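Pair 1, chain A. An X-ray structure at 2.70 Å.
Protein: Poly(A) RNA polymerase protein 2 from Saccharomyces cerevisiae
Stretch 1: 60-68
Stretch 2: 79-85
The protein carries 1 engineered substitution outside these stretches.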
# COMPACT_ATOMS: atom_id res chain seq x y z
N ALA A 60 4.71 -29.45 16.69
CA ALA A 60 4.59 -28.16 16.02
C ALA A 60 3.75 -28.23 14.75
O ALA A 60 3.72 -29.25 14.07
CB ALA A 60 5.97 -27.60 15.72
N ASP A 61 3.08 -27.13 14.44
CA ASP A 61 2.33 -26.98 13.21
C ASP A 61 2.90 -25.74 12.53
O ASP A 61 3.84 -25.11 13.05
CB ASP A 61 0.83 -26.81 13.49
CG ASP A 61 -0.05 -27.54 12.48
OD1 ASP A 61 0.24 -27.53 11.26
OD2 ASP A 61 -1.07 -28.13 12.92
N LEU A 62 2.33 -25.37 11.39
CA LEU A 62 2.87 -24.28 10.59
C LEU A 62 1.72 -23.59 9.87
O LEU A 62 0.93 -24.24 9.18
CB LEU A 62 3.88 -24.83 9.58
CG LEU A 62 4.60 -23.89 8.63
CD1 LEU A 62 5.46 -22.90 9.39
CD2 LEU A 62 5.46 -24.69 7.66
N HIS A 63 1.62 -22.27 10.02
CA HIS A 63 0.51 -21.55 9.40
C HIS A 63 0.95 -20.32 8.62
O HIS A 63 1.85 -19.58 9.03
CB HIS A 63 -0.53 -21.16 10.46
CG HIS A 63 -1.12 -22.34 11.17
ND1 HIS A 63 -1.88 -23.29 10.53
CD2 HIS A 63 -1.04 -22.72 12.47
CE1 HIS A 63 -2.25 -24.21 11.40
NE2 HIS A 63 -1.75 -23.89 12.58
N VAL A 64 0.32 -20.11 7.48
CA VAL A 64 0.59 -18.93 6.67
C VAL A 64 -0.17 -17.76 7.25
O VAL A 64 -1.38 -17.84 7.44
CB VAL A 64 0.07 -19.13 5.23
CG1 VAL A 64 0.25 -17.84 4.40
CG2 VAL A 64 0.74 -20.33 4.56
N PHE A 65 0.54 -16.66 7.53
CA PHE A 65 -0.11 -15.41 7.97
C PHE A 65 0.36 -14.23 7.11
O PHE A 65 1.43 -14.28 6.51
CB PHE A 65 0.22 -15.13 9.44
CG PHE A 65 1.68 -14.80 9.68
CD1 PHE A 65 2.11 -13.48 9.68
CD2 PHE A 65 2.61 -15.80 9.89
CE1 PHE A 65 3.46 -13.16 9.90
CE2 PHE A 65 3.95 -15.50 10.11
CZ PHE A 65 4.37 -14.18 10.12
N GLY A 66 -0.42 -13.16 7.06
CA GLY A 66 0.04 -11.94 6.42
C GLY A 66 -0.43 -11.78 4.99
O GLY A 66 -1.52 -12.21 4.63
N SER A 67 0.42 -11.16 4.17
CA SER A 67 0.09 -10.87 2.79
C SER A 67 -0.56 -12.04 2.07
O SER A 67 -1.41 -11.84 1.20
CB SER A 67 1.34 -10.43 2.03
OG SER A 67 1.80 -9.18 2.50
N TYR A 68 -0.15 -13.26 2.41
CA TYR A 68 -0.61 -14.42 1.66
C TYR A 68 -1.93 -15.03 2.13
O TYR A 68 -2.52 -15.82 1.41
CB TYR A 68 0.49 -15.49 1.56
CG TYR A 68 1.48 -15.28 0.41
CD1 TYR A 68 1.33 -15.96 -0.80
CD2 TYR A 68 2.56 -14.42 0.54
CE1 TYR A 68 2.22 -15.78 -1.85
CE2 TYR A 68 3.48 -14.23 -0.50
CZ TYR A 68 3.30 -14.91 -1.70
OH TYR A 68 4.18 -14.73 -2.74
N ILE A 79 6.49 -15.71 1.58
CA ILE A 79 5.26 -16.03 2.27
C ILE A 79 5.60 -16.35 3.72
O ILE A 79 6.47 -17.19 3.99
CB ILE A 79 4.43 -17.12 1.54
CG1 ILE A 79 4.48 -18.46 2.24
CG2 ILE A 79 4.90 -17.30 0.11
CD1 ILE A 79 4.13 -19.56 1.26
N ASP A 80 4.94 -15.65 4.64
CA ASP A 80 5.28 -15.71 6.05
C ASP A 80 4.58 -16.86 6.78
O ASP A 80 3.37 -17.02 6.67
CB ASP A 80 4.92 -14.38 6.73
CG ASP A 80 5.36 -13.18 5.91
OD1 ASP A 80 6.58 -12.98 5.76
OD2 ASP A 80 4.48 -12.43 5.42
N CYS A 81 5.36 -17.63 7.53
CA CYS A 81 4.81 -18.72 8.33
C CYS A 81 5.21 -18.61 9.79
O CYS A 81 6.32 -18.19 10.10
CB CYS A 81 5.29 -20.06 7.78
SG CYS A 81 5.14 -20.15 5.99
N VAL A 82 4.28 -18.99 10.67
CA VAL A 82 4.54 -19.13 12.11
C VAL A 82 4.63 -20.61 12.46
O VAL A 82 3.82 -21.41 11.99
CB VAL A 82 3.38 -18.61 12.95
CG1 VAL A 82 3.90 -17.73 14.07
CG2 VAL A 82 2.37 -17.87 12.10
N VAL A 83 5.59 -20.97 13.31
CA VAL A 83 5.66 -22.32 13.86
C VAL A 83 5.15 -22.32 15.29
O VAL A 83 5.50 -21.42 16.06
CB VAL A 83 7.08 -22.85 13.84
CG1 VAL A 83 7.14 -24.21 14.50
CG2 VAL A 83 7.57 -22.93 12.43
N THR A 84 4.37 -23.35 15.65
CA THR A 84 3.47 -23.30 16.81
C THR A 84 3.77 -24.08 18.10
O THR A 84 3.07 -23.88 19.10
CB THR A 84 2.01 -23.66 16.42
OG1 THR A 84 2.01 -24.79 15.54
CG2 THR A 84 1.31 -22.48 15.75
N SER A 85 4.76 -24.96 18.13
CA SER A 85 5.07 -25.56 19.44
C SER A 85 5.61 -24.47 20.36
O SER A 85 6.12 -23.46 19.88
CB SER A 85 6.07 -26.71 19.32
OG SER A 85 5.41 -27.95 19.23

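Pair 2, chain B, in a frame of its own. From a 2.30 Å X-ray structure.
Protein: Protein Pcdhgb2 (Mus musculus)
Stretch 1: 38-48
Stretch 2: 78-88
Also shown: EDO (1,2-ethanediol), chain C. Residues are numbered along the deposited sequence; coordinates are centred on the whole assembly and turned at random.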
# COMPACT_ATOMS: atom_id res chain seq x y z
N ALA B 38 -22.25 78.29 46.62
CA ALA B 38 -21.59 79.07 45.58
C ALA B 38 -21.60 78.33 44.25
O ALA B 38 -21.86 77.13 44.19
CB ALA B 38 -20.16 79.40 45.99
N GLU B 39 -21.30 79.07 43.18
CA GLU B 39 -21.27 78.54 41.81
C GLU B 39 -19.82 78.43 41.37
O GLU B 39 -19.22 79.41 40.93
CB GLU B 39 -22.08 79.42 40.87
CG GLU B 39 -23.57 79.46 41.19
CD GLU B 39 -24.21 78.08 41.11
OE1 GLU B 39 -24.49 77.62 39.99
OE2 GLU B 39 -24.43 77.46 42.17
N ILE B 40 -19.26 77.23 41.49
CA ILE B 40 -17.85 76.97 41.21
C ILE B 40 -17.74 76.17 39.92
O ILE B 40 -18.58 75.30 39.64
CB ILE B 40 -17.19 76.22 42.38
CG1 ILE B 40 -17.23 77.10 43.64
CG2 ILE B 40 -15.76 75.82 42.05
CD1 ILE B 40 -16.57 76.47 44.84
N THR B 41 -16.72 76.48 39.12
CA THR B 41 -16.45 75.76 37.88
C THR B 41 -15.29 74.79 38.09
O THR B 41 -14.34 75.08 38.81
CB THR B 41 -16.11 76.73 36.74
OG1 THR B 41 -14.92 77.45 37.07
CG2 THR B 41 -17.25 77.70 36.52
N TYR B 42 -15.39 73.63 37.44
CA TYR B 42 -14.35 72.61 37.46
C TYR B 42 -13.77 72.43 36.07
O TYR B 42 -14.46 72.59 35.06
CB TYR B 42 -14.90 71.27 37.97
CG TYR B 42 -15.53 71.34 39.33
CD1 TYR B 42 -14.76 71.20 40.48
CD2 TYR B 42 -16.89 71.56 39.48
CE1 TYR B 42 -15.33 71.27 41.73
CE2 TYR B 42 -17.47 71.63 40.73
CZ TYR B 42 -16.69 71.49 41.85
OH TYR B 42 -17.26 71.56 43.10
N ALA B 43 -12.48 72.08 36.02
CA ALA B 43 -11.81 71.87 34.75
C ALA B 43 -10.54 71.06 34.99
O ALA B 43 -9.88 71.21 36.02
CB ALA B 43 -11.47 73.20 34.06
N PHE B 44 -10.21 70.20 34.03
CA PHE B 44 -8.91 69.55 34.05
C PHE B 44 -7.81 70.57 33.82
O PHE B 44 -8.02 71.63 33.22
CB PHE B 44 -8.82 68.45 32.99
CG PHE B 44 -9.74 67.28 33.22
CD1 PHE B 44 -9.66 66.53 34.38
CD2 PHE B 44 -10.67 66.92 32.26
CE1 PHE B 44 -10.50 65.45 34.59
CE2 PHE B 44 -11.51 65.84 32.46
CZ PHE B 44 -11.43 65.11 33.62
N HIS B 45 -6.60 70.24 34.29
CA HIS B 45 -5.44 71.07 34.00
C HIS B 45 -4.19 70.21 34.13
O HIS B 45 -4.08 69.40 35.05
CB HIS B 45 -5.38 72.30 34.92
CG HIS B 45 -4.17 72.35 35.80
ND1 HIS B 45 -4.16 71.83 37.08
CD2 HIS B 45 -2.93 72.86 35.59
CE1 HIS B 45 -2.96 72.02 37.61
NE2 HIS B 45 -2.20 72.64 36.73
N ASN B 46 -3.26 70.40 33.20
CA ASN B 46 -2.00 69.65 33.16
C ASN B 46 -2.25 68.15 33.17
O ASN B 46 -1.64 67.39 33.92
CB ASN B 46 -1.08 70.07 34.31
CG ASN B 46 0.34 69.54 34.15
OD1 ASN B 46 0.72 68.54 34.76
ND2 ASN B 46 1.13 70.22 33.32
N VAL B 47 -3.18 67.71 32.32
CA VAL B 47 -3.47 66.29 32.17
C VAL B 47 -2.98 65.83 30.81
O VAL B 47 -2.78 66.62 29.88
CB VAL B 47 -4.97 65.96 32.34
CG1 VAL B 47 -5.46 66.39 33.72
CG2 VAL B 47 -5.79 66.61 31.22
N ASP B 48 -2.80 64.52 30.70
CA ASP B 48 -2.43 63.91 29.44
C ASP B 48 -3.57 64.06 28.43
O ASP B 48 -4.74 64.20 28.80
CB ASP B 48 -2.09 62.44 29.64
CG ASP B 48 -1.59 61.77 28.38
OD1 ASP B 48 -0.46 62.09 27.95
OD2 ASP B 48 -2.33 60.94 27.82
N TYR B 78 -4.43 56.49 34.93
CA TYR B 78 -4.68 57.86 34.51
C TYR B 78 -4.52 58.80 35.69
O TYR B 78 -4.96 58.49 36.81
CB TYR B 78 -6.08 58.02 33.91
CG TYR B 78 -6.34 57.21 32.66
CD1 TYR B 78 -6.02 57.70 31.41
CD2 TYR B 78 -6.94 55.95 32.74
CE1 TYR B 78 -6.27 56.95 30.26
CE2 TYR B 78 -7.19 55.21 31.61
CZ TYR B 78 -6.85 55.71 30.37
OH TYR B 78 -7.10 54.97 29.25
N THR B 79 -3.91 59.95 35.43
CA THR B 79 -3.73 61.01 36.43
C THR B 79 -4.62 62.18 36.05
O THR B 79 -4.44 62.78 34.98
CB THR B 79 -2.27 61.44 36.52
OG1 THR B 79 -1.51 60.42 37.18
CG2 THR B 79 -2.14 62.74 37.29
N LEU B 80 -5.57 62.51 36.91
CA LEU B 80 -6.55 63.56 36.67
C LEU B 80 -6.32 64.69 37.67
O LEU B 80 -6.42 64.48 38.88
CB LEU B 80 -7.98 63.03 36.77
CG LEU B 80 -8.57 62.27 35.58
CD1 LEU B 80 -7.87 60.93 35.34
CD2 LEU B 80 -10.07 62.05 35.78
N ASN B 81 -6.02 65.88 37.16
CA ASN B 81 -5.90 67.08 37.98
C ASN B 81 -7.11 67.96 37.69
O ASN B 81 -7.36 68.30 36.53
CB ASN B 81 -4.60 67.82 37.69
CG ASN B 81 -3.38 66.94 37.83
OD1 ASN B 81 -3.22 66.24 38.83
ND2 ASN B 81 -2.51 66.96 36.83
N VAL B 82 -7.85 68.31 38.74
CA VAL B 82 -9.06 69.12 38.62
C VAL B 82 -8.83 70.46 39.31
O VAL B 82 -8.27 70.52 40.41
CB VAL B 82 -10.28 68.39 39.21
CG1 VAL B 82 -11.50 69.31 39.20
CG2 VAL B 82 -10.58 67.13 38.42
N GLU B 83 -9.26 71.53 38.65
CA GLU B 83 -9.14 72.88 39.17
C GLU B 83 -10.54 73.42 39.46
O GLU B 83 -11.40 73.44 38.57
CB GLU B 83 -8.41 73.78 38.18
CG GLU B 83 -8.24 75.20 38.65
CD GLU B 83 -8.04 76.17 37.50
OE1 GLU B 83 -8.56 75.90 36.40
OE2 GLU B 83 -7.34 77.19 37.70
N ALA B 84 -10.76 73.86 40.70
CA ALA B 84 -12.03 74.44 41.11
C ALA B 84 -11.90 75.95 41.20
O ALA B 84 -11.01 76.46 41.91
CB ALA B 84 -12.49 73.86 42.45
N LYS B 85 -12.77 76.68 40.50
CA LYS B 85 -12.73 78.13 40.45
C LYS B 85 -14.08 78.70 40.87
O LYS B 85 -15.09 78.45 40.22
CB LYS B 85 -12.37 78.62 39.04
CG LYS B 85 -10.99 79.25 38.93
N ASP B 86 -14.08 79.47 41.95
CA ASP B 86 -15.27 80.17 42.42
C ASP B 86 -15.52 81.38 41.52
O ASP B 86 -14.76 81.63 40.58
CB ASP B 86 -15.09 80.53 43.90
CG ASP B 86 -14.12 81.67 44.11
OD1 ASP B 86 -13.16 81.80 43.33
OD2 ASP B 86 -14.32 82.44 45.08
N PRO B 87 -16.59 82.14 41.76
CA PRO B 87 -16.77 83.38 40.99
C PRO B 87 -15.59 84.34 41.09
O PRO B 87 -15.34 85.10 40.15
CB PRO B 87 -18.05 83.98 41.58
CG PRO B 87 -18.83 82.80 42.01
CD PRO B 87 -17.81 81.81 42.52
N GLY B 88 -14.87 84.32 42.21
CA GLY B 88 -13.65 85.09 42.33
C GLY B 88 -12.52 84.47 41.53
O GLY B 88 -12.66 83.46 40.85
C1 EDO C . 1.22 65.78 26.95
O1 EDO C . 1.55 64.67 27.79
C2 EDO C . 0.12 65.39 25.97
O2 EDO C . -1.06 65.06 26.70
O HOH W 1 -2.43 63.30 33.17

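Pair 1 and pair 2 are both built from two antiparallel strands, and 14 central residues superpose on N, CA and C with an RMSD of 0.6 Å. The N-to-C directions of the strands make angles of 141° in pair 1 and 153° in pair 2, and the contacts bury similar areas, 783 and 766 Å². The register is the same: A:Leu62 faces A:Val83 as B:Tyr42 faces B:Ala84, A:His63 faces A:Val82 as B:Ala43 faces B:Glu83, and A:Val64 faces A:Cys81 as B:Phe44 faces B:Val82.

The matching hydrogen-bonded pair at the centre differs in detail. In pair 1 the two bonds are nearly equal, A:His63 N to A:Val82 O at 3.1 Å and A:Val82 N to A:His63 O at 3.0 Å. In pair 2 the bond from B:Glu83 N to B:Ala43 O is short, 2.7 Å, whereas that from B:Ala43 N to B:Glu83 O is weak at 3.1 Å, its angle bent to 132°. The same carbonyls also receive CA-H...O contacts, from A:Leu62 CA to A:Val82 O and from B:Tyr42 CA to B:Glu83 O, both 3.3 Å.

On the face carrying A:Leu62, A:Val64, A:Cys81 and A:Val83, apolar packing is made by A:Leu62, whose CD1 lies 3.3 Å from A:Cys81 CB and 3.7 Å from A:Val83 CG2. The matching B:Tyr42 spans the same two positions with a ring: its CD1 is 4.0 Å from B:Val82 CG1, which sits at the ring edge, and its CE1 is 3.9 Å from B:Ala84 CB. The small alanine thus accompanies the larger aromatic, while the branched leucine meets a valine. Two residues along, on the same face, B:Phe44 stands where pair 1 has A:Val64 and reaches further, placing CE1 3.6 Å from B:Leu80 CD2.

At A:Asp61 and B:Thr41, matched across from A:Thr84 and B:Lys85, a threonine takes part in both pairs, but from opposite strands. A:Asp61 N donates to the side chain of A:Thr84, with OG1 2.8 Å away, and A:Thr84 N returns a bond to A:Asp61 O at 3.2 Å. In pair 2 the backbone closes the ring on both sides: B:Thr41 N to B:Lys85 O and B:Lys85 N to B:Thr41 O are both 2.8 Å. The threonine here belongs to the first stretch, and its OG1 adds a weak bond to B:Lys85 O at 3.3 Å.

The closest side-chain match is A:Asp80 with B:Asn81, yet the two are used differently. A:Asp80 offers its CB to the face of the A:Phe65 ring, 3.7 Å from the centroid, while A:Phe65 CD2 approaches A:Val82 CG2 to 3.0 Å. B:Asn81 instead uses ND2 for weak hydrogen bonds to B:His45 O at 3.4 Å and B:Asn46 O at 3.1 Å. The backbone bond survives in both, A:Phe65 N to A:Asp80 O at 3.0 Å and B:His45 N to B:Asn81 O at 3.1 Å.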